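SPI-1 type 3 secretion system secretin (Salmonella enterica subsp. enterica serovar Typhimurium, PDB 4G08) forms a ring-shaped multimer with an apparent central pore in the outer membrane, part of the injectisome that delivers effector proteins into host cells. Local coordinates at residues 15-19 / 51-55; 34-39 / 75-80; 69-73 / 83-88; 113-119 / 130-136. All coordinates share one frame; numbering follows the deposited sequence.

Interaction 1: residues 15-19 / 51-55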
loop_
_atom_site.group_PDB
_atom_site.type_symbol
_atom_site.label_atom_id
_atom_site.label_comp_id
_atom_site.label_asym_id
_atom_site.label_seq_id
_atom_site.Cartn_x
_atom_site.Cartn_y
_atom_site.Cartn_z
ATOM N N GLY A 15 -14.553 -8.213 -18.544
ATOM C CA GLY A 15 -13.943 -9.561 -18.681
ATOM C C GLY A 15 -12.823 -9.546 -19.695
ATOM O O GLY A 15 -12.781 -8.694 -20.584
ATOM N N PHE A 16 -11.922 -10.517 -19.567
ATOM C CA PHE A 16 -10.652 -10.471 -20.238
ATOM C C PHE A 16 -9.893 -11.797 -20.191
ATOM O O PHE A 16 -9.575 -12.240 -19.125
ATOM C CB PHE A 16 -9.858 -9.427 -19.491
ATOM C CG PHE A 16 -8.570 -9.108 -20.094
ATOM C CD1 PHE A 16 -8.394 -9.159 -21.435
ATOM C CD2 PHE A 16 -7.509 -8.766 -19.312
ATOM C CE1 PHE A 16 -7.189 -8.860 -21.951
ATOM C CE2 PHE A 16 -6.330 -8.497 -19.844
ATOM C CZ PHE A 16 -6.167 -8.539 -21.149
ATOM N N VAL A 17 -9.596 -12.418 -21.335
ATOM C CA VAL A 17 -8.640 -13.536 -21.304
ATOM C C VAL A 17 -7.235 -13.044 -21.617
ATOM O O VAL A 17 -6.904 -12.773 -22.771
ATOM C CB VAL A 17 -8.981 -14.671 -22.293
ATOM C CG1 VAL A 17 -7.975 -15.804 -22.151
ATOM C CG2 VAL A 17 -10.378 -15.205 -22.044
ATOM N N ALA A 18 -6.376 -13.053 -20.610
ATOM C CA ALA A 18 -5.013 -12.581 -20.781
ATOM C C ALA A 18 -4.144 -13.691 -21.358
ATOM O O ALA A 18 -4.300 -14.856 -21.006
ATOM C CB ALA A 18 -4.461 -12.117 -19.449
ATOM N N LYS A 19 -3.236 -13.318 -22.249
ATOM C CA LYS A 19 -2.245 -14.257 -22.756
ATOM C C LYS A 19 -0.871 -13.617 -22.802
ATOM O O LYS A 19 -0.519 -12.919 -23.751
ATOM C CB LYS A 19 -2.627 -14.783 -24.135
ATOM C CG LYS A 19 -1.705 -15.897 -24.600
ATOM C CD LYS A 19 -1.873 -16.233 -26.070
ATOM C CE LYS A 19 -1.492 -17.684 -26.322
ATOM N NZ LYS A 19 -0.949 -17.907 -27.688
ATOM N N GLY A 51 -4.522 -15.835 -18.172
ATOM C CA GLY A 51 -5.679 -16.481 -17.581
ATOM C C GLY A 51 -6.998 -15.859 -17.968
ATOM O O GLY A 51 -7.056 -14.776 -18.551
ATOM N N ASN A 52 -8.076 -16.537 -17.607
ATOM C CA ASN A 52 -9.393 -15.980 -17.798
ATOM C C ASN A 52 -9.801 -15.142 -16.604
ATOM O O ASN A 52 -9.810 -15.624 -15.469
ATOM C CB ASN A 52 -10.404 -17.091 -18.030
ATOM C CG ASN A 52 -11.810 -16.566 -18.173
ATOM O OD1 ASN A 52 -12.083 -15.724 -19.025
ATOM N ND2 ASN A 52 -12.669 -16.938 -17.240
ATOM N N PHE A 53 -10.012 -13.853 -16.844
ATOM C CA PHE A 53 -10.335 -12.941 -15.763
ATOM C C PHE A 53 -11.705 -12.324 -15.888
ATOM O O PHE A 53 -12.096 -11.821 -16.946
ATOM C CB PHE A 53 -9.298 -11.838 -15.643
ATOM C CG PHE A 53 -7.969 -12.322 -15.203
ATOM C CD1 PHE A 53 -7.689 -12.474 -13.865
ATOM C CD2 PHE A 53 -7.041 -12.732 -16.135
ATOM C CE1 PHE A 53 -6.491 -13.004 -13.462
ATOM C CE2 PHE A 53 -5.843 -13.268 -15.740
ATOM C CZ PHE A 53 -5.569 -13.410 -14.401
ATOM N N GLU A 54 -12.358 -12.251 -14.741
ATOM C CA GLU A 54 -13.570 -11.481 -14.566
ATOM C C GLU A 54 -13.311 -10.490 -13.448
ATOM O O GLU A 54 -12.606 -10.790 -12.482
ATOM C CB GLU A 54 -14.723 -12.399 -14.163
ATOM C CG GLU A 54 -15.282 -13.244 -15.295
ATOM C CD GLU A 54 -15.990 -12.422 -16.357
ATOM O OE1 GLU A 54 -16.508 -11.333 -16.026
ATOM O OE2 GLU A 54 -16.088 -12.901 -17.508
ATOM N N PHE A 55 -13.841 -9.291 -13.616
ATOM C CA PHE A 55 -13.548 -8.204 -12.710
ATOM C C PHE A 55 -14.780 -7.894 -11.865
ATOM O O PHE A 55 -15.122 -6.736 -11.646
ATOM C CB PHE A 55 -13.102 -6.984 -13.507
ATOM C CG PHE A 55 -11.838 -7.205 -14.288
ATOM C CD1 PHE A 55 -10.739 -7.789 -13.686
ATOM C CD2 PHE A 55 -11.774 -6.907 -15.635
ATOM C CE1 PHE A 55 -9.585 -8.026 -14.401
ATOM C CE2 PHE A 55 -10.616 -7.130 -16.353
ATOM C CZ PHE A 55 -9.531 -7.725 -15.741
HETATM O O HOH W 1 -15.521 -8.410 -15.753
#

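Interaction 2: residues 34-39 / 75-80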
loop_
_atom_site.group_PDB
_atom_site.type_symbol
_atom_site.label_atom_id
_atom_site.label_comp_id
_atom_site.label_asym_id
_atom_site.label_seq_id
_atom_site.Cartn_x
_atom_site.Cartn_y
_atom_site.Cartn_z
ATOM N N LEU A 34 -13.432 1.184 -13.056
ATOM C CA LEU A 34 -13.118 1.916 -11.841
ATOM C C LEU A 34 -13.107 3.406 -12.122
ATOM O O LEU A 34 -12.713 3.853 -13.200
ATOM C CB LEU A 34 -11.751 1.498 -11.300
ATOM C CG LEU A 34 -11.595 0.042 -10.868
ATOM C CD1 LEU A 34 -10.202 -0.209 -10.321
ATOM C CD2 LEU A 34 -12.640 -0.341 -9.842
ATOM N N LYS A 35 -13.414 4.174 -11.079
ATOM C CA LYS A 35 -13.296 5.629 -11.134
ATOM C C LYS A 35 -11.842 6.081 -11.005
ATOM O O LYS A 35 -11.435 7.084 -11.597
ATOM C CB LYS A 35 -14.143 6.253 -10.024
ATOM C CG LYS A 35 -15.638 6.135 -10.268
ATOM C CD LYS A 35 -16.412 7.180 -9.479
ATOM C CE LYS A 35 -17.819 6.702 -9.144
ATOM N NZ LYS A 35 -18.637 7.728 -8.432
ATOM N N GLU A 36 -11.056 5.307 -10.267
ATOM C CA GLU A 36 -9.692 5.694 -9.940
ATOM C C GLU A 36 -8.725 5.126 -10.954
ATOM O O GLU A 36 -8.864 3.985 -11.378
ATOM C CB GLU A 36 -9.321 5.184 -8.559
ATOM C CG GLU A 36 -10.283 5.635 -7.487
ATOM C CD GLU A 36 -11.308 4.576 -7.148
ATOM O OE1 GLU A 36 -11.151 3.420 -7.600
ATOM O OE2 GLU A 36 -12.270 4.904 -6.418
ATOM N N PRO A 37 -7.692 5.900 -11.291
ATOM C CA PRO A 37 -6.624 5.382 -12.117
ATOM C C PRO A 37 -5.778 4.400 -11.350
ATOM O O PRO A 37 -5.759 4.412 -10.116
ATOM C CB PRO A 37 -5.802 6.621 -12.454
ATOM C CG PRO A 37 -6.037 7.540 -11.327
ATOM C CD PRO A 37 -7.424 7.272 -10.835
ATOM N N VAL A 38 -5.075 3.564 -12.098
ATOM C CA VAL A 38 -4.165 2.601 -11.526
ATOM C C VAL A 38 -2.769 2.914 -12.023
ATOM O O VAL A 38 -2.579 3.265 -13.189
ATOM C CB VAL A 38 -4.531 1.166 -11.932
ATOM C CG1 VAL A 38 -3.594 0.176 -11.276
ATOM C CG2 VAL A 38 -5.965 0.861 -11.546
ATOM N N ILE A 39 -1.858 3.047 -11.074
ATOM C CA ILE A 39 -0.486 3.384 -11.369
ATOM C C ILE A 39 0.381 2.175 -11.094
ATOM O O ILE A 39 0.475 1.713 -9.959
ATOM C CB ILE A 39 -0.033 4.541 -10.487
ATOM C CG1 ILE A 39 -0.972 5.718 -10.686
ATOM C CG2 ILE A 39 1.394 4.935 -10.802
ATOM C CD1 ILE A 39 -1.138 6.527 -9.430
ATOM N N PHE A 75 -4.482 1.603 -2.082
ATOM C CA PHE A 75 -5.492 2.539 -2.563
ATOM C C PHE A 75 -5.497 3.735 -1.630
ATOM O O PHE A 75 -5.672 3.569 -0.423
ATOM C CB PHE A 75 -6.867 1.870 -2.537
ATOM C CG PHE A 75 -8.004 2.805 -2.821
ATOM C CD1 PHE A 75 -8.090 3.463 -4.030
ATOM C CD2 PHE A 75 -9.046 2.925 -1.923
ATOM C CE1 PHE A 75 -9.155 4.296 -4.300
ATOM C CE2 PHE A 75 -10.111 3.755 -2.185
ATOM C CZ PHE A 75 -10.165 4.444 -3.375
ATOM N N ASP A 76 -5.207 4.920 -2.157
ATOM C CA ASP A 76 -5.035 6.096 -1.298
ATOM C C ASP A 76 -6.303 6.937 -1.229
ATOM O O ASP A 76 -6.323 8.013 -0.624
ATOM C CB ASP A 76 -3.853 6.951 -1.754
ATOM C CG ASP A 76 -4.128 7.688 -3.039
ATOM O OD1 ASP A 76 -5.213 7.479 -3.622
ATOM O OD2 ASP A 76 -3.257 8.471 -3.472
ATOM N N GLY A 77 -7.385 6.376 -1.759
ATOM C CA GLY A 77 -8.686 7.030 -1.782
ATOM C C GLY A 77 -8.993 7.673 -3.118
ATOM O O GLY A 77 -10.157 7.873 -3.463
ATOM N N GLN A 78 -7.952 7.902 -3.916
ATOM C CA GLN A 78 -8.132 8.524 -5.225
ATOM C C GLN A 78 -7.492 7.744 -6.356
ATOM O O GLN A 78 -7.809 7.969 -7.522
ATOM C CB GLN A 78 -7.578 9.937 -5.216
ATOM C CG GLN A 78 -8.307 10.837 -4.250
ATOM C CD GLN A 78 -7.623 10.898 -2.906
ATOM O OE1 GLN A 78 -6.402 10.781 -2.806
ATOM N NE2 GLN A 78 -8.416 11.023 -1.857
ATOM N N ALA A 79 -6.517 6.910 -6.025
ATOM C CA ALA A 79 -5.800 6.142 -7.030
ATOM C C ALA A 79 -5.264 4.856 -6.429
ATOM O O ALA A 79 -5.066 4.764 -5.220
ATOM C CB ALA A 79 -4.657 6.966 -7.596
ATOM N N ILE A 80 -5.070 3.856 -7.279
ATOM C CA ILE A 80 -4.532 2.571 -6.849
ATOM C C ILE A 80 -3.100 2.420 -7.348
ATOM O O ILE A 80 -2.820 2.633 -8.530
ATOM C CB ILE A 80 -5.379 1.401 -7.380
ATOM C CG1 ILE A 80 -6.797 1.479 -6.812
ATOM C CG2 ILE A 80 -4.738 0.069 -7.022
ATOM C CD1 ILE A 80 -7.736 0.428 -7.360
#

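Interaction 3: residues 69-73 / 83-88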
loop_
_atom_site.group_PDB
_atom_site.type_symbol
_atom_site.label_atom_id
_atom_site.label_comp_id
_atom_site.label_asym_id
_atom_site.label_seq_id
_atom_site.Cartn_x
_atom_site.Cartn_y
_atom_site.Cartn_z
ATOM N N LEU A 69 1.473 -13.311 -7.663
ATOM C CA LEU A 69 2.497 -12.740 -8.536
ATOM C C LEU A 69 3.587 -11.957 -7.825
ATOM O O LEU A 69 4.542 -11.521 -8.464
ATOM C CB LEU A 69 1.858 -11.839 -9.582
ATOM C CG LEU A 69 0.902 -12.545 -10.528
ATOM C CD1 LEU A 69 0.505 -11.577 -11.614
ATOM C CD2 LEU A 69 1.532 -13.773 -11.151
ATOM N N GLY A 70 3.500 -11.840 -6.507
ATOM C CA GLY A 70 4.495 -11.074 -5.762
ATOM C C GLY A 70 4.366 -9.586 -6.023
ATOM O O GLY A 70 5.293 -8.947 -6.522
ATOM N N LEU A 71 3.219 -9.042 -5.628
ATOM C CA LEU A 71 2.921 -7.620 -5.740
ATOM C C LEU A 71 2.577 -7.035 -4.374
ATOM O O LEU A 71 2.098 -7.740 -3.478
ATOM C CB LEU A 71 1.733 -7.398 -6.680
ATOM C CG LEU A 71 1.779 -8.038 -8.062
ATOM C CD1 LEU A 71 0.523 -7.699 -8.848
ATOM C CD2 LEU A 71 3.011 -7.569 -8.804
ATOM N N ILE A 72 2.627 -5.714 -4.294
ATOM C CA ILE A 72 2.032 -4.998 -3.186
ATOM C C ILE A 72 1.274 -3.797 -3.733
ATOM O O ILE A 72 1.617 -3.273 -4.790
ATOM C CB ILE A 72 3.119 -4.528 -2.201
ATOM C CG1 ILE A 72 4.151 -3.669 -2.930
ATOM C CG2 ILE A 72 3.828 -5.728 -1.602
ATOM C CD1 ILE A 72 5.337 -3.250 -2.083
ATOM N N TRP A 73 0.165 -3.457 -3.093
ATOM C CA TRP A 73 -0.700 -2.408 -3.608
ATOM C C TRP A 73 -1.294 -1.554 -2.507
ATOM O O TRP A 73 -1.316 -1.939 -1.341
ATOM C CB TRP A 73 -1.813 -2.999 -4.462
ATOM C CG TRP A 73 -2.772 -3.792 -3.697
ATOM C CD1 TRP A 73 -2.578 -5.032 -3.185
ATOM C CD2 TRP A 73 -4.110 -3.422 -3.369
ATOM N NE1 TRP A 73 -3.702 -5.452 -2.527
ATOM C CE2 TRP A 73 -4.671 -4.493 -2.654
ATOM C CE3 TRP A 73 -4.896 -2.300 -3.637
ATOM C CZ2 TRP A 73 -5.989 -4.485 -2.216
ATOM C CZ3 TRP A 73 -6.193 -2.276 -3.166
ATOM C CH2 TRP A 73 -6.731 -3.366 -2.475
ATOM N N TYR A 83 2.903 -2.202 -7.057
ATOM C CA TYR A 83 4.350 -2.370 -7.125
ATOM C C TYR A 83 4.698 -3.842 -7.108
ATOM O O TYR A 83 3.956 -4.648 -6.557
ATOM C CB TYR A 83 5.031 -1.734 -5.918
ATOM C CG TYR A 83 4.728 -0.281 -5.720
ATOM C CD1 TYR A 83 3.643 0.107 -4.958
ATOM C CD2 TYR A 83 5.648 0.686 -6.093
ATOM C CE1 TYR A 83 3.400 1.428 -4.692
ATOM C CE2 TYR A 83 5.431 2.011 -5.802
ATOM C CZ TYR A 83 4.302 2.374 -5.101
ATOM O OH TYR A 83 4.067 3.686 -4.783
ATOM N N ASP A 84 5.925 -4.143 -7.519
ATOM C CA ASP A 84 6.528 -5.449 -7.299
ATOM C C ASP A 84 6.895 -5.567 -5.831
ATOM O O ASP A 84 7.299 -4.590 -5.211
ATOM C CB ASP A 84 7.783 -5.589 -8.167
ATOM C CG ASP A 84 8.316 -7.009 -8.205
ATOM O OD1 ASP A 84 7.728 -7.842 -8.934
ATOM O OD2 ASP A 84 9.448 -7.224 -7.723
ATOM N N ALA A 85 6.874 -6.775 -5.297
ATOM C CA ALA A 85 7.236 -6.950 -3.904
ATOM C C ALA A 85 8.662 -6.466 -3.668
ATOM O O ALA A 85 8.992 -5.995 -2.579
ATOM C CB ALA A 85 7.092 -8.403 -3.495
ATOM N N SER A 86 9.447 -6.416 -4.740
ATOM C CA SER A 86 10.855 -6.040 -4.637
ATOM C C SER A 86 11.033 -4.541 -4.377
ATOM O O SER A 86 12.130 -4.082 -4.062
ATOM C CB SER A 86 11.604 -6.446 -5.909
ATOM O OG SER A 86 11.373 -5.526 -6.963
ATOM N N GLU A 87 9.953 -3.781 -4.535
ATOM C CA GLU A 87 9.987 -2.334 -4.355
ATOM C C GLU A 87 9.478 -1.942 -2.971
ATOM O O GLU A 87 9.266 -0.770 -2.681
ATOM C CB GLU A 87 9.149 -1.650 -5.431
ATOM C CG GLU A 87 9.783 -1.711 -6.809
ATOM C CD GLU A 87 8.849 -1.260 -7.917
ATOM O OE1 GLU A 87 9.276 -0.414 -8.731
ATOM O OE2 GLU A 87 7.828 -1.943 -8.149
ATOM N N MET A 88 9.222 -2.941 -2.147
ATOM C CA MET A 88 8.740 -2.702 -0.807
ATOM C C MET A 88 9.702 -1.772 -0.093
ATOM O O MET A 88 10.918 -1.938 -0.184
ATOM C CB MET A 88 8.659 -4.022 -0.066
ATOM C CG MET A 88 8.385 -3.873 1.409
ATOM S SD MET A 88 6.821 -4.603 1.924
ATOM C CE MET A 88 6.866 -6.229 1.180
#

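Interaction 4: residues 113-119 / 130-136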
loop_
_atom_site.group_PDB
_atom_site.type_symbol
_atom_site.label_atom_id
_atom_site.label_comp_id
_atom_site.label_asym_id
_atom_site.label_seq_id
_atom_site.Cartn_x
_atom_site.Cartn_y
_atom_site.Cartn_z
ATOM N N TYR A 113 -4.740 4.110 6.838
ATOM C CA TYR A 113 -4.135 2.888 7.323
ATOM C C TYR A 113 -4.521 1.721 6.422
ATOM O O TYR A 113 -5.572 1.745 5.773
ATOM C CB TYR A 113 -4.590 2.632 8.756
ATOM C CG TYR A 113 -4.063 1.361 9.345
ATOM C CD1 TYR A 113 -2.789 1.301 9.867
ATOM C CD2 TYR A 113 -4.855 0.229 9.412
ATOM C CE1 TYR A 113 -2.321 0.152 10.457
ATOM C CE2 TYR A 113 -4.392 -0.931 9.986
ATOM C CZ TYR A 113 -3.118 -0.967 10.494
ATOM O OH TYR A 113 -2.638 -2.129 11.049
ATOM N N ASN A 114 -3.558 0.838 6.185
ATOM C CA ASN A 114 -3.811 -0.373 5.423
ATOM C C ASN A 114 -3.429 -1.564 6.263
ATOM O O ASN A 114 -2.267 -1.706 6.625
ATOM C CB ASN A 114 -2.952 -0.381 4.167
ATOM C CG ASN A 114 -3.274 -1.537 3.259
ATOM O OD1 ASN A 114 -3.230 -2.698 3.669
ATOM N ND2 ASN A 114 -3.615 -1.231 2.019
ATOM N N LYS A 115 -4.386 -2.448 6.524
ATOM C CA LYS A 115 -4.147 -3.556 7.427
ATOM C C LYS A 115 -3.067 -4.542 6.971
ATOM O O LYS A 115 -2.523 -5.266 7.754
ATOM C CB LYS A 115 -5.428 -4.318 7.724
ATOM C CG LYS A 115 -6.008 -5.000 6.558
ATOM C CD LYS A 115 -6.936 -6.095 6.980
ATOM C CE LYS A 115 -7.971 -6.355 5.924
ATOM N NZ LYS A 115 -7.738 -7.568 5.144
ATOM N N ASN A 116 -2.797 -4.533 5.681
ATOM C CA ASN A 116 -1.805 -5.434 5.115
ATOM C C ASN A 116 -0.384 -4.997 5.454
ATOM O O ASN A 116 0.550 -5.796 5.384
ATOM C CB ASN A 116 -1.982 -5.517 3.604
ATOM C CG ASN A 116 -3.334 -6.083 3.213
ATOM O OD1 ASN A 116 -3.682 -7.200 3.593
ATOM N ND2 ASN A 116 -4.152 -5.261 2.571
ATOM N N TYR A 117 -0.239 -3.742 5.859
ATOM C CA TYR A 117 1.077 -3.175 6.148
ATOM C C TYR A 117 1.087 -2.483 7.502
ATOM O O TYR A 117 1.154 -1.258 7.586
ATOM C CB TYR A 117 1.497 -2.202 5.050
ATOM C CG TYR A 117 1.259 -2.733 3.658
ATOM C CD1 TYR A 117 1.967 -3.821 3.173
ATOM C CD2 TYR A 117 0.296 -2.169 2.847
ATOM C CE1 TYR A 117 1.700 -4.344 1.922
ATOM C CE2 TYR A 117 0.009 -2.694 1.609
ATOM C CZ TYR A 117 0.690 -3.798 1.163
ATOM O OH TYR A 117 0.377 -4.305 -0.079
ATOM N N PRO A 118 0.980 -3.276 8.574
ATOM C CA PRO A 118 0.753 -2.751 9.905
ATOM C C PRO A 118 2.003 -2.134 10.506
ATOM O O PRO A 118 3.117 -2.419 10.067
ATOM C CB PRO A 118 0.343 -3.992 10.698
ATOM C CG PRO A 118 1.054 -5.103 10.024
ATOM C CD PRO A 118 1.016 -4.750 8.565
ATOM N N LEU A 119 1.801 -1.243 11.465
ATOM C CA LEU A 119 2.893 -0.673 12.234
ATOM C C LEU A 119 3.340 -1.691 13.265
ATOM O O LEU A 119 2.510 -2.322 13.915
ATOM C CB LEU A 119 2.410 0.580 12.956
ATOM C CG LEU A 119 2.481 1.874 12.159
ATOM C CD1 LEU A 119 1.988 1.684 10.740
ATOM C CD2 LEU A 119 1.692 2.965 12.854
ATOM N N VAL A 130 7.681 -0.212 9.716
ATOM C CA VAL A 130 6.600 -0.366 8.774
ATOM C C VAL A 130 7.196 -0.710 7.426
ATOM O O VAL A 130 8.297 -0.270 7.092
ATOM C CB VAL A 130 5.753 0.912 8.668
ATOM C CG1 VAL A 130 6.609 2.084 8.235
ATOM C CG2 VAL A 130 4.583 0.695 7.716
ATOM N N SER A 131 6.565 -1.672 6.765
ATOM C CA SER A 131 7.055 -2.167 5.493
ATOM C C SER A 131 5.880 -2.311 4.540
ATOM O O SER A 131 4.843 -2.892 4.888
ATOM C CB SER A 131 7.751 -3.518 5.674
ATOM O OG SER A 131 8.875 -3.411 6.533
ATOM N N GLY A 132 5.985 -1.667 3.391
ATOM C CA GLY A 132 4.902 -1.690 2.433
ATOM C C GLY A 132 5.192 -0.841 1.227
ATOM O O GLY A 132 6.330 -0.442 0.994
ATOM N N PRO A 133 4.144 -0.523 0.472
ATOM C CA PRO A 133 4.315 0.254 -0.742
ATOM C C PRO A 133 4.931 1.603 -0.434
ATOM O O PRO A 133 4.554 2.248 0.538
ATOM C CB PRO A 133 2.889 0.438 -1.255
ATOM C CG PRO A 133 2.099 -0.646 -0.636
ATOM C CD PRO A 133 2.792 -1.083 0.612
ATOM N N PRO A 134 5.813 2.074 -1.313
ATOM C CA PRO A 134 6.487 3.327 -1.062
ATOM C C PRO A 134 5.535 4.488 -0.796
ATOM O O PRO A 134 5.713 5.231 0.168
ATOM C CB PRO A 134 7.267 3.551 -2.350
ATOM C CG PRO A 134 7.609 2.176 -2.801
ATOM C CD PRO A 134 6.484 1.286 -2.359
ATOM N N VAL A 135 4.481 4.603 -1.583
ATOM C CA VAL A 135 3.555 5.695 -1.373
ATOM C C VAL A 135 2.915 5.639 0.022
ATOM O O VAL A 135 2.665 6.675 0.642
ATOM C CB VAL A 135 2.455 5.687 -2.426
ATOM C CG1 VAL A 135 1.640 4.420 -2.290
ATOM C CG2 VAL A 135 1.586 6.914 -2.264
ATOM N N TYR A 136 2.694 4.433 0.530
ATOM C CA TYR A 136 2.134 4.251 1.873
ATOM C C TYR A 136 3.135 4.618 2.965
ATOM O O TYR A 136 2.820 5.361 3.898
ATOM C CB TYR A 136 1.682 2.804 2.048
ATOM C CG TYR A 136 1.141 2.490 3.413
ATOM C CD1 TYR A 136 -0.064 3.016 3.844
ATOM C CD2 TYR A 136 1.776 1.565 4.215
ATOM C CE1 TYR A 136 -0.557 2.715 5.092
ATOM C CE2 TYR A 136 1.275 1.229 5.441
ATOM C CZ TYR A 136 0.118 1.814 5.878
ATOM O OH TYR A 136 -0.411 1.392 7.073
HETATM O O HOH W 2 4.748 -3.262 8.223
#

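Interaction 1: residues 15-19 / 51-55
Phe53 and Phe16 pair antiparallel through both backbone bonds, Phe53 N to Phe16 O at 2.8 Å and Phe16 N to Phe53 O at 2.9 Å. A second hydrogen-bonded pair follows at Ala18 and Gly51, where Gly51 N reaches Ala18 O (3.0 Å) from above the carbonyl plane. Followed outward, the Phe53 side chain first sets CB 3.5 Å from Phe16 O. CG stands beside its own backbone N (chi1 -67°), which turns the ring along the neighbouring strand: CD2 brings a ring edge to Phe16 O in plane, and CE2 ends 4.1 Å from Ala18 CB. These strands form one side of the three-stranded antiparallel sheet of the N0 domain, with strand 16-22 in the middle between 48-50 and 52-53. The Phe16, Ala18 and Phe53 face turns to the helices; Phe26 of helix 23-30 meets the Phe53 ring edge-to-face, and Leu61 of helix 58-69 touches it too. On the other face Val17 CG2 lies 3.5 Å from Asn52 OD1. Beyond the paired residues Phe55 swings its ring back to Phe16 CB, and one water bridges Gly15 N, Phe55 N and Glu54 OE1, to which it donates.

Interaction 2: residues 34-39 / 75-80
Ile80 takes both backbone bonds of this contact: its N donates to Pro37 O (3.0 Å), and its O receives Ile39 N (2.8 Å), both nearly straight. Val38, between the two partners, is thus in parallel register with Ile80, and its CA-H also points at Ile80 O. Side chains close around this pairing. Leu34 CD1 meets Ile80 CD1 at 3.9 Å, the two side chains crossing at about a right angle, while Ala79 CB packs against Pro37 CG and Ile39 CD1. Glu36 crosses the Phe75 side chain at a similar angle: its CD is 3.6 Å from Phe75 CE1, obliquely placed, with carboxylate and ring planes 66° apart. A bend at chi2 (98°) folds the acid over there, and its CB also rests 3.3 Å from Gln78 O. The next shell shapes the turn that presents Ala79 and Ile80. Asp76 OD1 accepts from Gln78 N and Ala79 N, which approach from opposite faces of the carboxylate, and Asp76 N returns a bond to Ala79 O; Gly77 N sits over the centre of the Phe75 ring. Asp76 OD2 is held in turn by Tyr81 OH. The result is an Asx turn closing the hairpin of strands 71-75 and 80-84, whose second strand takes 38-40 as a parallel neighbour in the mixed sheet of the secretin N0 domain.

Interaction 3: residues 69-73 / 83-88
Ile72 packs tightly into segment 83-88, its backbone paired with Tyr83 by two bonds of 2.8 Å, Ile72 N to Tyr83 O and Tyr83 N to Ile72 O. Its CG1 lies between backbone N and carbonyl carbon (chi1 57°), a placement that lays CG1 3.7 Å from Tyr83 CB and sends CD1 on to Met88 CA, also 3.7 Å away. Met88, bent at chi2 and chi3, crosses Ile72 at about a right angle and brings CE near CG2. The Gly70 end is looser. There a single backbone bond, Ala85 N to Gly70 O (3.0 Å), comes from well above the carbonyl plane. Gly70, with positive phi, leads helix 58-69 into strand 71-75. After strand 80-84 the chain leaves the hairpin in a short 3-10 turn at 85-87, with exposed Ser86 on its outer side. Asp84 OD2 accepts Ser86 N in an Asx turn and also takes Ser86 OG (2.7 Å), while its OD1 forms a salt bridge with Lys47. Glu87 OE2 accepts from Asp84 N and is also bonded to Ser41 OG. Carboxylates thus fix the exit from the hairpin, while the Ile72 side chain is held by packing and makes no polar bond.

Interaction 4: residues 113-119 / 130-136
Tyr117 and Pro133 make the principal apolar contact. Pro133 CD sits over the ring of Tyr117, 3.3 Å from its centroid and 11° off the normal, a CH-pi contact, while Asn116 CB covers the opposite face. With CG beside its backbone N (chi1 -46°), the Tyr117 ring is held between them, and its CD1 passes 3.7 Å from Gly132 CA. The Tyr136 ring is oblique to that of Tyr117, planes at 50°, with CE2 3.5 Å from Tyr117 CB; Asn114 CB lies over a face of Tyr136. Farther along, Leu119 CD1 and Val130 CG2 run side by side at 4.1 Å.

Hydrogen bonds converge on the Tyr136 hydroxyl. It donates to Tyr117 O (3.1 Å), tilted from the carbonyl plane, and accepts a straight but weak bond from Asn114 N (3.3 Å), so one buried side chain ties both ends of the type I turn 114-117. Asn114 OD1 stiffens that turn by accepting Asn116 N in an Asx turn. Tyr117 OH reaches beyond the segments to Trp73 N.

One water adds a further link, donating to Pro118 O at 2.6 Å and accepting from Ser131 N at 2.8 Å.

Strand 127-132 is the middle strand of its sheet, and Pro133 stands at the N-cap position of helix 134-150; the contact packs the loop after helix 100-109 against this strand-to-helix junction, within the short domain common to type II and III secretion secretins.

In this periplasmic part of the secretin, interactions 1 and 2 lie in the N0 domain, interaction 3 at its C-terminal end, where the hairpin leads on toward the next domain, and interaction 4 in the short secretin domain that follows. Interactions 2 and 3 share the mixed sheet, their centres 17 Å apart, and touch where Ile80 CG2 meets Trp73 CE3 (4.1 Å). Interaction 1 lies on the other small sheet, its nearest atoms about 7 Å from each of them and about 17 Å from interaction 4. The domains meet between interactions 3 and 4, centres 12 Å apart: Glu87 O lies 3.4 Å from Pro134 CG, and Met88 SD packs against Gly132 N. Along the chain 1 and 2 interleave, as do 2 and 3.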